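Local coordinates for protein cytosine-specific methyltransferase (Escherichia coli O157:H7 EDL933, PDB 3G7U) that probably transfers a methyl group from S-adenosyl-L-methionine to carbon 5 of cytosine in DNA, at residues A[285-290]-A[312-317]. Residues are numbered along the deposited sequence; the frame is centred on the assembly and turned at random.
Sequences LDPNGF and HPYHPR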
loop_
_atom_site.group_PDB
_atom_site.type_symbol
_atom_site.label_atom_id
_atom_site.label_comp_id
_atom_site.label_asym_id
_atom_site.label_seq_id
_atom_site.Cartn_x
_atom_site.Cartn_y
_atom_site.Cartn_z
ATOM N N LEU A 285 -13.752 6.038 -15.206
ATOM C CA LEU A 285 -12.986 7.075 -14.530
ATOM C C LEU A 285 -13.231 8.436 -15.169
ATOM O O LEU A 285 -13.384 8.551 -16.390
ATOM C CB LEU A 285 -11.491 6.781 -14.590
ATOM C CG LEU A 285 -11.022 5.540 -13.798
ATOM C CD1 LEU A 285 -9.654 5.086 -14.227
ATOM C CD2 LEU A 285 -11.007 5.875 -12.314
ATOM N N ASP A 286 -13.259 9.464 -14.323
ATOM C CA ASP A 286 -13.286 10.841 -14.788
ATOM C C ASP A 286 -11.849 11.276 -14.812
ATOM O O ASP A 286 -11.155 11.229 -13.776
ATOM C CB ASP A 286 -14.129 11.685 -13.812
ATOM C CG ASP A 286 -14.175 13.191 -14.165
ATOM O OD1 ASP A 286 -13.429 13.721 -15.028
ATOM O OD2 ASP A 286 -14.977 13.872 -13.492
ATOM N N PRO A 287 -11.374 11.723 -15.986
ATOM C CA PRO A 287 -9.972 12.128 -16.124
ATOM C C PRO A 287 -9.554 13.309 -15.234
ATOM O O PRO A 287 -8.367 13.452 -14.915
ATOM C CB PRO A 287 -9.849 12.502 -17.606
ATOM C CG PRO A 287 -11.228 12.699 -18.076
ATOM C CD PRO A 287 -12.134 11.883 -17.243
ATOM N N ASN A 288 -10.519 14.159 -14.874
ATOM C CA ASN A 288 -10.258 15.289 -13.970
ATOM C C ASN A 288 -10.697 14.993 -12.534
ATOM O O ASN A 288 -10.737 15.883 -11.692
ATOM C CB ASN A 288 -10.946 16.557 -14.505
ATOM C CG ASN A 288 -10.398 16.987 -15.865
ATOM O OD1 ASN A 288 -9.183 17.168 -16.052
ATOM N ND2 ASN A 288 -11.293 17.147 -16.823
ATOM N N GLY A 289 -11.035 13.735 -12.275
ATOM C CA GLY A 289 -11.421 13.270 -10.951
ATOM C C GLY A 289 -10.347 12.321 -10.436
ATOM O O GLY A 289 -9.231 12.357 -10.906
ATOM N N PHE A 290 -10.705 11.486 -9.474
ATOM C CA PHE A 290 -9.788 10.519 -8.878
ATOM C C PHE A 290 -10.381 9.129 -8.973
ATOM O O PHE A 290 -11.593 8.943 -9.214
ATOM C CB PHE A 290 -9.552 10.865 -7.396
ATOM C CG PHE A 290 -9.117 12.283 -7.162
ATOM C CD1 PHE A 290 -7.790 12.650 -7.318
ATOM C CD2 PHE A 290 -10.045 13.260 -6.788
ATOM C CE1 PHE A 290 -7.369 13.978 -7.125
ATOM C CE2 PHE A 290 -9.638 14.598 -6.591
ATOM C CZ PHE A 290 -8.300 14.949 -6.747
ATOM N N HIS A 312 -11.369 2.665 -18.277
ATOM C CA HIS A 312 -10.491 3.721 -18.687
ATOM C C HIS A 312 -11.317 4.929 -19.195
ATOM O O HIS A 312 -12.387 4.719 -19.794
ATOM C CB HIS A 312 -9.640 3.188 -19.824
ATOM C CG HIS A 312 -8.442 4.019 -20.115
ATOM N ND1 HIS A 312 -8.482 5.109 -20.955
ATOM C CD2 HIS A 312 -7.168 3.932 -19.669
ATOM C CE1 HIS A 312 -7.278 5.660 -21.012
ATOM N NE2 HIS A 312 -6.458 4.954 -20.254
ATOM N N PRO A 313 -10.846 6.164 -18.937
ATOM C CA PRO A 313 -11.663 7.344 -19.299
ATOM C C PRO A 313 -11.860 7.532 -20.800
ATOM O O PRO A 313 -12.932 8.023 -21.222
ATOM C CB PRO A 313 -10.867 8.512 -18.725
ATOM C CG PRO A 313 -9.437 8.015 -18.633
ATOM C CD PRO A 313 -9.587 6.567 -18.266
ATOM N N TYR A 314 -10.855 7.136 -21.578
ATOM C CA TYR A 314 -10.830 7.359 -23.029
ATOM C C TYR A 314 -11.009 6.075 -23.863
ATOM O O TYR A 314 -11.692 6.091 -24.896
ATOM C CB TYR A 314 -9.548 8.085 -23.414
ATOM C CG TYR A 314 -9.348 9.400 -22.669
ATOM C CD1 TYR A 314 -10.378 10.346 -22.571
ATOM C CD2 TYR A 314 -8.124 9.704 -22.075
ATOM C CE1 TYR A 314 -10.189 11.557 -21.894
ATOM C CE2 TYR A 314 -7.926 10.915 -21.388
ATOM C CZ TYR A 314 -8.957 11.827 -21.310
ATOM O OH TYR A 314 -8.744 13.017 -20.635
ATOM N N HIS A 315 -10.413 4.974 -23.405
ATOM C CA HIS A 315 -10.498 3.693 -24.103
ATOM C C HIS A 315 -11.637 2.846 -23.601
ATOM O O HIS A 315 -11.960 2.845 -22.404
ATOM C CB HIS A 315 -9.172 2.906 -23.999
ATOM C CG HIS A 315 -7.991 3.656 -24.520
ATOM N ND1 HIS A 315 -7.926 4.135 -25.810
ATOM C CD2 HIS A 315 -6.835 4.025 -23.926
ATOM C CE1 HIS A 315 -6.781 4.764 -25.988
ATOM N NE2 HIS A 315 -6.106 4.724 -24.855
ATOM N N PRO A 316 -12.265 2.090 -24.515
ATOM C CA PRO A 316 -13.395 1.274 -24.118
ATOM C C PRO A 316 -13.024 -0.072 -23.463
ATOM O O PRO A 316 -13.324 -1.135 -23.995
ATOM C CB PRO A 316 -14.148 1.068 -25.439
ATOM C CG PRO A 316 -13.083 1.133 -26.500
ATOM C CD PRO A 316 -12.000 2.033 -25.974
ATOM N N ARG A 317 -12.440 -0.026 -22.259
ATOM C CA ARG A 317 -11.870 -1.226 -21.665
ATOM C C ARG A 317 -11.682 -1.008 -20.159
ATOM O O ARG A 317 -11.617 0.143 -19.715
ATOM C CB ARG A 317 -10.510 -1.537 -22.319
ATOM C CG ARG A 317 -9.514 -0.390 -22.270
ATOM C CD ARG A 317 -8.125 -0.919 -22.543
ATOM N NE ARG A 317 -7.048 0.070 -22.547
ATOM C CZ ARG A 317 -6.434 0.568 -21.462
ATOM N NH1 ARG A 317 -6.804 0.197 -20.240
ATOM N NH2 ARG A 317 -5.414 1.411 -21.606
#
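L285 and P313 have the nearest CA atoms across the two segments, 5.0 Å apart. Two approaches define the pairing: L285 CB lies 4.1 Å from P313 CD, and the L285 carbonyl O, buried with no polar partner in the model, packs against P313 CB at 3.4 Å. Next, D286 starts a type I beta turn, closed by the 2.9 Å bond from G289 N to D286 O. D286 OD1 accepts from N288 N at 2.9 Å, an Asx turn in which the donor comes from above the carboxylate plane. The turn presents P287 to the other loop. P287 CD is 3.9 Å from P313 CB, the two pyrrolidine rings passing one another in opposite directions, while P287 CB reaches Y314 OH at 3.3 Å. A chi1 of -56°, with CG anti to the carbonyl carbon, sets the direction of the Y314 ring; P313 CB lies over the centre of one face, and the hydroxyl end meets P287. H312 ND1 accepts from both Y314 N and H315 N, each tilted from the imidazole plane, which helps hold the backbone bend. Between the segments the Leu, Pro and Tyr approaches are van der Waals ones, away from the predicted catalytic C81. They join two loop segments between helices 262-269 and 321-328: L285 touches L327 of the latter, P316 rests on the former, and helix 193-196 borders L285, P287 and Y314 through V193 and K194.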